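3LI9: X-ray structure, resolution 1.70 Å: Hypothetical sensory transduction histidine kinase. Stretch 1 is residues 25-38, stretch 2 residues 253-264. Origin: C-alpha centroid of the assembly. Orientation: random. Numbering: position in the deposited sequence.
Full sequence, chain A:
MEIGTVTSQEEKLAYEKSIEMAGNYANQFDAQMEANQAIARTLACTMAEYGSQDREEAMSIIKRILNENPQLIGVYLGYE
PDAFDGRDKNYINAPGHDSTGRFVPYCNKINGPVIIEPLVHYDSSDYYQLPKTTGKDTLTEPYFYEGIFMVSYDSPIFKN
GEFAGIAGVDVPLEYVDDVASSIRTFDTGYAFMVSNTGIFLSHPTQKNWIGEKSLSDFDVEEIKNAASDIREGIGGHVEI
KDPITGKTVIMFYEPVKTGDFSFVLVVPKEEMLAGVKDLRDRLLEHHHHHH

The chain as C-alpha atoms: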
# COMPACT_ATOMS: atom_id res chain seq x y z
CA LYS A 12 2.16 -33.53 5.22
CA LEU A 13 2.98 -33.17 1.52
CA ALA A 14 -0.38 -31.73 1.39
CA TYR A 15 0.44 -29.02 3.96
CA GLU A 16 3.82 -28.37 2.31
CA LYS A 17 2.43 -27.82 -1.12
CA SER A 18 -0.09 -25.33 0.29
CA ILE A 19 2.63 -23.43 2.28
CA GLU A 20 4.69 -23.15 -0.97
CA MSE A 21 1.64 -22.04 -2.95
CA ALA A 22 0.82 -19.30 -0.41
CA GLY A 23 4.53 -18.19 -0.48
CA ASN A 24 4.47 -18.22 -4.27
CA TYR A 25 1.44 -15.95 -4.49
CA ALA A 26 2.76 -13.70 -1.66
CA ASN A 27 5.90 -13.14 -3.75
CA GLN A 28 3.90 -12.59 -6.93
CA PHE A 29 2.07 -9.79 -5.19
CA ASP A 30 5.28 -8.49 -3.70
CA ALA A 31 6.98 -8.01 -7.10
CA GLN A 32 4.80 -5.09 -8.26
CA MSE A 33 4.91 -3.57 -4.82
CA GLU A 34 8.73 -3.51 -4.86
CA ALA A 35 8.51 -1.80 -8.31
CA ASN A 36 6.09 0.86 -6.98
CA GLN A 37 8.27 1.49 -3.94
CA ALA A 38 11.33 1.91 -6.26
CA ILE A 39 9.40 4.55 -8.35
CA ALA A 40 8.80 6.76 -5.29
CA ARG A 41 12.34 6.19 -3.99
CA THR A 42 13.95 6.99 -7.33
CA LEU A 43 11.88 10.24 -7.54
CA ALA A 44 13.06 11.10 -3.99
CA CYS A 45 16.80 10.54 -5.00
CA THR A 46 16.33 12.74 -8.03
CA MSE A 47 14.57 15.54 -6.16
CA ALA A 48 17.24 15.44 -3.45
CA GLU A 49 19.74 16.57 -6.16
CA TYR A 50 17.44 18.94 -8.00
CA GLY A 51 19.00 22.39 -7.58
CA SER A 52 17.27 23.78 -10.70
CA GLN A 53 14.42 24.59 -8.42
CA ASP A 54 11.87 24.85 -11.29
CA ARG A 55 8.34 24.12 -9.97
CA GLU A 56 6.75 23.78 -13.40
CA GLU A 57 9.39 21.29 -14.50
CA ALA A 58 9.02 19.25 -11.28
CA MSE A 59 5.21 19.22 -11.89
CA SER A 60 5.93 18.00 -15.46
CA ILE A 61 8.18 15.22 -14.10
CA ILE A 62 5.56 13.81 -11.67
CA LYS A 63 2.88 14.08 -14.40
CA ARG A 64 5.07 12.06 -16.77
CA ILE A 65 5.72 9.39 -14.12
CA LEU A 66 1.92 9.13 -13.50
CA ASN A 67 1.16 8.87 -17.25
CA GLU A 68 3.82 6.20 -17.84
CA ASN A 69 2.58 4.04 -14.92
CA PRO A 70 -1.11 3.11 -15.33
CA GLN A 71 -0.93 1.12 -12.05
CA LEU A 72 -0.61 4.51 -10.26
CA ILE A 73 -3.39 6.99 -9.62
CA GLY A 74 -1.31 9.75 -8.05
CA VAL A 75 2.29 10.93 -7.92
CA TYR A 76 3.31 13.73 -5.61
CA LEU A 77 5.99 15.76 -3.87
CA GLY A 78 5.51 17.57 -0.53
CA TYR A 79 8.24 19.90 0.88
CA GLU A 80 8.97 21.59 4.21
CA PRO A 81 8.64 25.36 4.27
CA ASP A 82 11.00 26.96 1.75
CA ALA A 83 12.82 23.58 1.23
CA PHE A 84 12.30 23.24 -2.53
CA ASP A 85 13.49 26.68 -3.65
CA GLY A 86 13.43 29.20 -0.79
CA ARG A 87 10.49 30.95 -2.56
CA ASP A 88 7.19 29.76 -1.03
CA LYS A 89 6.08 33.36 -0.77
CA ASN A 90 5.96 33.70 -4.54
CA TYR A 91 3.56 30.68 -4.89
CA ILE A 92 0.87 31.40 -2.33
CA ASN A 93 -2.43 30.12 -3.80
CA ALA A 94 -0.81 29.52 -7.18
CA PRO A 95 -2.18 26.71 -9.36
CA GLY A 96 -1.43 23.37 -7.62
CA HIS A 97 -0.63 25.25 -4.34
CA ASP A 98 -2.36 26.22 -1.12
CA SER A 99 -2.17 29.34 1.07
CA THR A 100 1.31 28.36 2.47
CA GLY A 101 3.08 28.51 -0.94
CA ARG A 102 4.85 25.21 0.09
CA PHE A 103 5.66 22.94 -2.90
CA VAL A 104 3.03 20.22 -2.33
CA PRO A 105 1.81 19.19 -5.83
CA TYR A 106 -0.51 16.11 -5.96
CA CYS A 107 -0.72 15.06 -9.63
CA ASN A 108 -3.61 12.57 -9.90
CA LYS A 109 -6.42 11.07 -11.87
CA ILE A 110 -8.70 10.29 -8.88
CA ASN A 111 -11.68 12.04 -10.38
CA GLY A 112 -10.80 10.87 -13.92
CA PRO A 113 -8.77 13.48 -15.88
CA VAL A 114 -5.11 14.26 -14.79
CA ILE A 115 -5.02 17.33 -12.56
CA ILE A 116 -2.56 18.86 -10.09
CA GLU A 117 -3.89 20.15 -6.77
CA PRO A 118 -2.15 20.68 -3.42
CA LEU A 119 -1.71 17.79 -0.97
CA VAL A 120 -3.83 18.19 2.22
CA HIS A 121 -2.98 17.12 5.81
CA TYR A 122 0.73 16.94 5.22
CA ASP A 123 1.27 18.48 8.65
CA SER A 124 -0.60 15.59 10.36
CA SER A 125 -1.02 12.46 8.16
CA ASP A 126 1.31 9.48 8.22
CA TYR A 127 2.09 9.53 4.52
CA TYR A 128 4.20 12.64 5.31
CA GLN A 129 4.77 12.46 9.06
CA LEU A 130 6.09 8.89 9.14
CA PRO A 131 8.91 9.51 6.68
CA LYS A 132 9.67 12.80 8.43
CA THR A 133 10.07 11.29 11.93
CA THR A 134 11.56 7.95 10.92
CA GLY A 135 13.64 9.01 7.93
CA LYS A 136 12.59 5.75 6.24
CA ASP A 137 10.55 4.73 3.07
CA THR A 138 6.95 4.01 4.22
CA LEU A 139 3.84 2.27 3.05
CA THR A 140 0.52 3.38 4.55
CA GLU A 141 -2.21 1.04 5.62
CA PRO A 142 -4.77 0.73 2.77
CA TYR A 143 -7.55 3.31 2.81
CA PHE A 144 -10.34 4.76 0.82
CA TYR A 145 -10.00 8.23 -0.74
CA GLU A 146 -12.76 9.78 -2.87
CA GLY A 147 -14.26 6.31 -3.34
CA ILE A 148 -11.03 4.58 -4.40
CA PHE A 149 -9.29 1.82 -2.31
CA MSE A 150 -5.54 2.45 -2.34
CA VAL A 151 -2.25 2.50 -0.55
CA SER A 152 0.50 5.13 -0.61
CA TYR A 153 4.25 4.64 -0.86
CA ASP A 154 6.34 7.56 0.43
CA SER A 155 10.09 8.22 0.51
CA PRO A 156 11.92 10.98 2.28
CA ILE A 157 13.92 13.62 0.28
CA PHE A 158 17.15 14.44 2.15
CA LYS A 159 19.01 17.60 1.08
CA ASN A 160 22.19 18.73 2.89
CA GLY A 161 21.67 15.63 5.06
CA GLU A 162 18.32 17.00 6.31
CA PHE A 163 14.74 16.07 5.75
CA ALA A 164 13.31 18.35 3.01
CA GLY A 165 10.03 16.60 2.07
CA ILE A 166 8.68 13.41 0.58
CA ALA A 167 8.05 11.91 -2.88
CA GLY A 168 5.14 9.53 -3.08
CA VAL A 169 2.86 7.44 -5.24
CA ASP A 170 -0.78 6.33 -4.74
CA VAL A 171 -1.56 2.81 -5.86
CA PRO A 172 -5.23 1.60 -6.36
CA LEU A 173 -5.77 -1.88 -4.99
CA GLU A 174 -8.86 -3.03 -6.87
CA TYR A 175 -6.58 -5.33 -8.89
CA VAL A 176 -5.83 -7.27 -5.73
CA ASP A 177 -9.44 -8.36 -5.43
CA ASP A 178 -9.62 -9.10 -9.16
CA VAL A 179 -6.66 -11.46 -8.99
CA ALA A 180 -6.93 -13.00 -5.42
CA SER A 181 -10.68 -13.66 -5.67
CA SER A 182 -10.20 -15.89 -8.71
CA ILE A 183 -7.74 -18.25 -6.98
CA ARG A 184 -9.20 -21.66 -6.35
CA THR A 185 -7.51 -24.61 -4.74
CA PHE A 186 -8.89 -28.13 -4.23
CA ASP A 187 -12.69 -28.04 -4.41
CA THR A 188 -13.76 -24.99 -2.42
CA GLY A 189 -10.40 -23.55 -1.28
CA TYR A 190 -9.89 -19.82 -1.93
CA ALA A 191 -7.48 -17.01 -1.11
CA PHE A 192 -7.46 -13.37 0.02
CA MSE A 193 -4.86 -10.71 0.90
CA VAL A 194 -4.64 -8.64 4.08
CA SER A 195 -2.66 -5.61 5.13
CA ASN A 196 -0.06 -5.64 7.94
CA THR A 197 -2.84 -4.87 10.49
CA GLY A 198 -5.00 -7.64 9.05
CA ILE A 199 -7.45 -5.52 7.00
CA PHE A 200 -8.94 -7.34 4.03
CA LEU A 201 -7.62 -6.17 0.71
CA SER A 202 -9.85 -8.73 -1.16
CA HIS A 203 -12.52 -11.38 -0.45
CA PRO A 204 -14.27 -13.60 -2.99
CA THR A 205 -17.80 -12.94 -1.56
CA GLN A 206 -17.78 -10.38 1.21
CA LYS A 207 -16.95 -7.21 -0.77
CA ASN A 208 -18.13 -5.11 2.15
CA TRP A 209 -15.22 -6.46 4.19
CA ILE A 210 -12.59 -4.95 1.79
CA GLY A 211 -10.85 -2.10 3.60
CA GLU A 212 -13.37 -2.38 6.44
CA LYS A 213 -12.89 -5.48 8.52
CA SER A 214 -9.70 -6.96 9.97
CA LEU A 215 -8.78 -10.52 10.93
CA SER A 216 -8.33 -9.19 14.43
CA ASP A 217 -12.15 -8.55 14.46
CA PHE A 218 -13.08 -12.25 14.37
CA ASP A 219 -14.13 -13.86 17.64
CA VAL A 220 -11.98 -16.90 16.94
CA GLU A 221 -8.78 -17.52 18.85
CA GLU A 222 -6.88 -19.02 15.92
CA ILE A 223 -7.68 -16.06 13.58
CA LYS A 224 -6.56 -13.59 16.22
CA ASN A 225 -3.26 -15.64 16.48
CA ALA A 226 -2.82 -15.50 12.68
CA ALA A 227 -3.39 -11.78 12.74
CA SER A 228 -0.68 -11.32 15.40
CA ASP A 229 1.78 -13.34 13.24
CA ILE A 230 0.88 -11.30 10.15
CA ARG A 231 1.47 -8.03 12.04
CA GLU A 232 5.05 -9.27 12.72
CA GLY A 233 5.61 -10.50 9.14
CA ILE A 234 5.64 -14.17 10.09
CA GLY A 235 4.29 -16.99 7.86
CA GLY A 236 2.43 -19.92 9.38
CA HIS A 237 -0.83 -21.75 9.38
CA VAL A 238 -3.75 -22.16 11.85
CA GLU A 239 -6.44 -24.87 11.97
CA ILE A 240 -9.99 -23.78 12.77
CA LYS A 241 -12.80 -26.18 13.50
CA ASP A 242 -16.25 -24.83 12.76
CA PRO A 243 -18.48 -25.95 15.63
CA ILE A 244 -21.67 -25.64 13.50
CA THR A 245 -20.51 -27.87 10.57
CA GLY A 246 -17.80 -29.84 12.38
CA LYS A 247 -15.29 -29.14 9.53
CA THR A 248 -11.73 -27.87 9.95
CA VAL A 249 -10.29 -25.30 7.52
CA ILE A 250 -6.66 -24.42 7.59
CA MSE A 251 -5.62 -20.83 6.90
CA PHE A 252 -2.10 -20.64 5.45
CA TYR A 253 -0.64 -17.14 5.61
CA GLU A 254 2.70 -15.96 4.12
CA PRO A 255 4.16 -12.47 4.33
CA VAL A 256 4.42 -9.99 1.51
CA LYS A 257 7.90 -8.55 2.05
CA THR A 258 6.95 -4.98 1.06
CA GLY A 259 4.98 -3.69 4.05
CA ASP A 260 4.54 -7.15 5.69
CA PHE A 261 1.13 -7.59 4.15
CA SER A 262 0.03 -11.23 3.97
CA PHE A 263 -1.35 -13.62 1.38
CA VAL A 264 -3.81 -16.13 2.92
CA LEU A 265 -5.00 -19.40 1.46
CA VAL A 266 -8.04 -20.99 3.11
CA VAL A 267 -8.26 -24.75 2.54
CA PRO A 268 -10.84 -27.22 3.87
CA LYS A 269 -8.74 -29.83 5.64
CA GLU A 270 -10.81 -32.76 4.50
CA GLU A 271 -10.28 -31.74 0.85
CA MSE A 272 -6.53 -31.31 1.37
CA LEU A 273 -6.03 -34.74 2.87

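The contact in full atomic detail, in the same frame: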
# COMPACT_ATOMS: atom_id res chain seq x y z
N TYR A 25 2.32 -17.07 -4.21
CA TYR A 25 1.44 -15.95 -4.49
C TYR A 25 1.86 -14.71 -3.68
O TYR A 25 1.78 -13.63 -4.22
CB TYR A 25 -0.02 -16.25 -4.14
CG TYR A 25 -0.74 -17.10 -5.19
CD1 TYR A 25 -0.94 -16.59 -6.48
CD2 TYR A 25 -1.24 -18.37 -4.86
CE1 TYR A 25 -1.59 -17.33 -7.43
CE2 TYR A 25 -1.93 -19.10 -5.81
CZ TYR A 25 -2.09 -18.59 -7.07
OH TYR A 25 -2.77 -19.31 -8.06
N ALA A 26 2.31 -14.90 -2.43
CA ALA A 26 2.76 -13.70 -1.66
C ALA A 26 3.87 -13.00 -2.43
O ALA A 26 3.86 -11.76 -2.54
CB ALA A 26 3.33 -14.09 -0.28
N ASN A 27 4.84 -13.77 -2.95
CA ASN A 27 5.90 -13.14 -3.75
C ASN A 27 5.49 -12.62 -5.09
O ASN A 27 6.05 -11.62 -5.55
CB ASN A 27 7.15 -14.07 -3.81
CG ASN A 27 7.76 -14.25 -2.42
OD1 ASN A 27 7.81 -15.38 -1.85
ND2 ASN A 27 8.17 -13.17 -1.83
N GLN A 28 4.48 -13.23 -5.74
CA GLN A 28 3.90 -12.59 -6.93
C GLN A 28 3.35 -11.21 -6.64
O GLN A 28 3.59 -10.24 -7.43
CB GLN A 28 2.77 -13.52 -7.45
CG GLN A 28 3.42 -14.77 -8.11
CD GLN A 28 2.37 -15.72 -8.63
OE1 GLN A 28 1.41 -15.27 -9.27
NE2 GLN A 28 2.54 -17.03 -8.40
N PHE A 29 2.64 -11.08 -5.50
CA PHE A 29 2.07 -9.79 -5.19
C PHE A 29 3.16 -8.85 -4.78
O PHE A 29 3.08 -7.64 -5.05
CB PHE A 29 1.01 -9.90 -4.07
CG PHE A 29 -0.33 -10.34 -4.59
CD1 PHE A 29 -1.22 -9.41 -5.18
CD2 PHE A 29 -0.71 -11.65 -4.55
CE1 PHE A 29 -2.46 -9.81 -5.68
CE2 PHE A 29 -1.96 -12.05 -5.00
CZ PHE A 29 -2.84 -11.15 -5.57
N ASP A 30 4.21 -9.36 -4.15
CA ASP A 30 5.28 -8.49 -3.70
C ASP A 30 6.04 -7.83 -4.87
O ASP A 30 6.56 -6.72 -4.72
CB ASP A 30 6.31 -9.28 -2.92
CG ASP A 30 7.39 -8.36 -2.31
OD1 ASP A 30 7.03 -7.41 -1.61
OD2 ASP A 30 8.59 -8.57 -2.54
N ALA A 31 6.12 -8.53 -5.98
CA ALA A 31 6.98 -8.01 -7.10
C ALA A 31 6.53 -6.61 -7.55
O ALA A 31 7.38 -5.74 -7.71
CB ALA A 31 6.98 -8.99 -8.29
N GLN A 32 5.23 -6.38 -7.75
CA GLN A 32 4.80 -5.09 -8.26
C GLN A 32 4.88 -4.10 -7.15
O GLN A 32 5.11 -2.93 -7.39
CB GLN A 32 3.37 -5.12 -8.77
CG GLN A 32 2.86 -3.79 -9.37
CD GLN A 32 3.72 -3.24 -10.54
OE1 GLN A 32 3.98 -3.93 -11.52
NE2 GLN A 32 4.21 -2.02 -10.40
N MSE A 33 4.76 -4.56 -5.92
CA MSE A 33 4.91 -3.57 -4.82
C MSE A 33 6.36 -3.06 -4.72
O MSE A 33 6.58 -1.90 -4.38
CB MSE A 33 4.42 -4.20 -3.47
CG MSE A 33 2.97 -4.57 -3.66
SE MSE A 33 2.35 -5.54 -2.04
CE MSE A 33 2.51 -4.19 -0.70
N GLU A 34 7.35 -3.92 -4.92
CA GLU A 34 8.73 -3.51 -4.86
C GLU A 34 8.96 -2.50 -6.03
O GLU A 34 9.75 -1.56 -5.91
CB GLU A 34 9.66 -4.73 -5.02
CG GLU A 34 9.51 -5.69 -3.86
CD GLU A 34 10.80 -6.35 -3.35
OE1 GLU A 34 11.93 -5.99 -3.72
OE2 GLU A 34 10.68 -7.30 -2.54
N ALA A 35 8.32 -2.75 -7.17
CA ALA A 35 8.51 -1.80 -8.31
C ALA A 35 7.92 -0.43 -7.91
O ALA A 35 8.58 0.64 -8.14
CB ALA A 35 7.85 -2.33 -9.63
N ASN A 36 6.70 -0.42 -7.31
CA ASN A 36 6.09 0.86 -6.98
C ASN A 36 6.87 1.61 -5.92
O ASN A 36 7.03 2.86 -5.99
CB ASN A 36 4.63 0.59 -6.48
CG ASN A 36 3.71 0.24 -7.61
OD1 ASN A 36 3.98 0.58 -8.76
ND2 ASN A 36 2.64 -0.46 -7.30
N GLN A 37 7.42 0.87 -4.96
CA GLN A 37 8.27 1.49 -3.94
C GLN A 37 9.51 2.12 -4.62
O GLN A 37 9.92 3.28 -4.21
CB GLN A 37 8.74 0.40 -2.95
CG GLN A 37 9.77 0.82 -1.90
CD GLN A 37 10.05 -0.33 -0.97
OE1 GLN A 37 10.62 -1.37 -1.35
NE2 GLN A 37 9.69 -0.14 0.24
N ALA A 38 10.10 1.41 -5.59
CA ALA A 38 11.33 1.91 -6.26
C ALA A 38 10.99 3.17 -7.09
O ALA A 38 11.87 4.04 -7.24
CB ALA A 38 11.90 0.82 -7.18
N TYR A 253 -0.89 -18.57 5.88
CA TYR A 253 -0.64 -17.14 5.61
C TYR A 253 0.87 -16.97 5.40
O TYR A 253 1.70 -17.56 6.14
CB TYR A 253 -1.14 -16.22 6.69
CG TYR A 253 -0.77 -16.67 8.12
CD1 TYR A 253 0.38 -16.22 8.74
CD2 TYR A 253 -1.57 -17.64 8.76
CE1 TYR A 253 0.70 -16.66 10.05
CE2 TYR A 253 -1.23 -18.11 10.04
CZ TYR A 253 -0.15 -17.63 10.67
OH TYR A 253 0.13 -18.16 11.94
N GLU A 254 1.25 -16.15 4.41
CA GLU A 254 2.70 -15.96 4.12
C GLU A 254 2.90 -14.49 3.84
O GLU A 254 2.09 -13.84 3.18
CB GLU A 254 3.15 -16.79 2.92
CG GLU A 254 3.25 -18.30 3.21
CD GLU A 254 4.36 -18.60 4.17
OE1 GLU A 254 5.27 -17.80 4.39
OE2 GLU A 254 4.30 -19.71 4.73
N PRO A 255 3.97 -13.90 4.42
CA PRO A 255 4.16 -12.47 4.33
C PRO A 255 4.54 -11.97 2.97
O PRO A 255 5.30 -12.62 2.24
CB PRO A 255 5.29 -12.20 5.33
CG PRO A 255 6.02 -13.49 5.43
CD PRO A 255 4.96 -14.57 5.30
N VAL A 256 4.04 -10.77 2.71
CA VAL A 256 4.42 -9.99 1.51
C VAL A 256 5.47 -9.05 1.97
O VAL A 256 5.17 -8.18 2.73
CB VAL A 256 3.14 -9.25 1.02
CG1 VAL A 256 3.48 -8.26 -0.10
CG2 VAL A 256 2.17 -10.32 0.47
N LYS A 257 6.71 -9.22 1.50
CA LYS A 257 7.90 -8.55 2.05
C LYS A 257 7.71 -7.04 2.12
O LYS A 257 8.11 -6.41 3.08
CB LYS A 257 9.08 -8.90 1.08
CG LYS A 257 10.43 -8.56 1.52
CD LYS A 257 11.44 -9.24 0.54
CE LYS A 257 12.83 -8.73 0.80
NZ LYS A 257 12.83 -7.28 0.44
N THR A 258 7.12 -6.43 1.09
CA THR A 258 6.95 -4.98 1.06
C THR A 258 5.76 -4.64 1.97
O THR A 258 4.62 -4.96 1.69
CB THR A 258 6.70 -4.52 -0.39
OG1 THR A 258 7.82 -4.93 -1.15
CG2 THR A 258 6.63 -2.95 -0.43
N GLY A 259 6.04 -4.04 3.12
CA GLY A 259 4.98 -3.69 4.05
C GLY A 259 4.55 -4.78 5.04
O GLY A 259 3.72 -4.50 5.91
N ASP A 260 5.06 -5.99 4.90
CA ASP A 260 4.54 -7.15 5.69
C ASP A 260 3.03 -7.26 5.62
O ASP A 260 2.34 -7.41 6.63
CB ASP A 260 5.01 -7.00 7.14
CG ASP A 260 6.49 -7.48 7.29
OD1 ASP A 260 7.02 -8.23 6.42
OD2 ASP A 260 7.09 -7.10 8.31
N PHE A 261 2.49 -7.17 4.39
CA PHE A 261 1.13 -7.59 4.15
C PHE A 261 1.13 -9.12 4.18
O PHE A 261 2.17 -9.72 4.45
CB PHE A 261 0.67 -7.09 2.76
CG PHE A 261 0.31 -5.59 2.76
CD1 PHE A 261 0.83 -4.74 3.74
CD2 PHE A 261 -0.40 -5.04 1.72
CE1 PHE A 261 0.54 -3.31 3.77
CE2 PHE A 261 -0.69 -3.61 1.68
CZ PHE A 261 -0.23 -2.77 2.72
N SER A 262 -0.01 -9.79 3.94
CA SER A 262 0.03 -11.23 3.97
C SER A 262 -0.88 -11.82 2.91
O SER A 262 -2.00 -11.27 2.77
CB SER A 262 -0.37 -11.77 5.40
OG SER A 262 -0.13 -13.19 5.47
N PHE A 263 -0.47 -12.92 2.28
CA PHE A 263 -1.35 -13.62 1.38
C PHE A 263 -1.87 -14.86 2.15
O PHE A 263 -1.07 -15.58 2.75
CB PHE A 263 -0.57 -14.08 0.09
CG PHE A 263 -1.45 -14.88 -0.85
CD1 PHE A 263 -2.21 -14.24 -1.81
CD2 PHE A 263 -1.52 -16.27 -0.72
CE1 PHE A 263 -3.04 -15.00 -2.68
CE2 PHE A 263 -2.35 -17.04 -1.60
CZ PHE A 263 -3.08 -16.38 -2.57
N VAL A 264 -3.19 -15.06 2.12
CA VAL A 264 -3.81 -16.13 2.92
C VAL A 264 -4.54 -17.10 2.01
O VAL A 264 -5.35 -16.72 1.13
CB VAL A 264 -4.80 -15.53 3.96
CG1 VAL A 264 -5.34 -16.65 4.88
CG2 VAL A 264 -4.14 -14.48 4.78
O HOH W 1 13.34 -8.25 -2.58
O HOH W 2 10.36 -3.94 -0.29

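What holds Thr258, the residue with the most surface covered, against the helix? Asp30 does, through a single carboxylate oxygen that accepts two hydrogen bonds: one from the backbone, Thr258 N to Asp30 OD1 at 2.9 Å, and one from the hydroxyl, Thr258 OG1 to Asp30 OD1 at 2.6 Å. Backbone and side chain of the same residue thus converge on one acceptor, tying the segment between the strands to the helix. A water adds an indirect link, donating to both Thr258 OG1 and Gln37 OE1.

How does Phe263 meet the helix? Its CA-to-CB bond points toward it, and the ring lies beneath the start of Tyr25's side chain: Tyr25 CB sits 3.4 Å from Phe263 CZ, almost on the ring normal, a CH-pi contact over the face. The two rings themselves are slid apart and barely overlap. Phe29 meets Phe263 rim to rim, with Phe29 CE2 3.9 Å from Phe263 CD1. At Ala26 the backbones come close, Ala26 CA lying 5.1 Å from Phe263 CA, and Ala26 CB packs 3.9 Å from Phe263 CB and 4.0 Å from Val256 CG2.

Where does the selenomethionine Met33 fit? It reaches into the turn between the strands. Its SE lies 3.5 Å from Val256 CG1, while its CE lies over one face of the Phe261 ring, 3.9 Å from Phe261 CD2. The same methyl carbon, Met33 CE, is 3.3 Å from Thr258 O, so one side chain touches both strands and the segment joining them.

Does charge matter at the margin? Glu34 OE2 and Lys257 NZ form a long salt bridge of 3.7 Å, and a water bridges the same two atoms, donating to the carboxylate and weakly accepting from Lys257 NZ. The direct pairing is therefore loose, and the water supplements it.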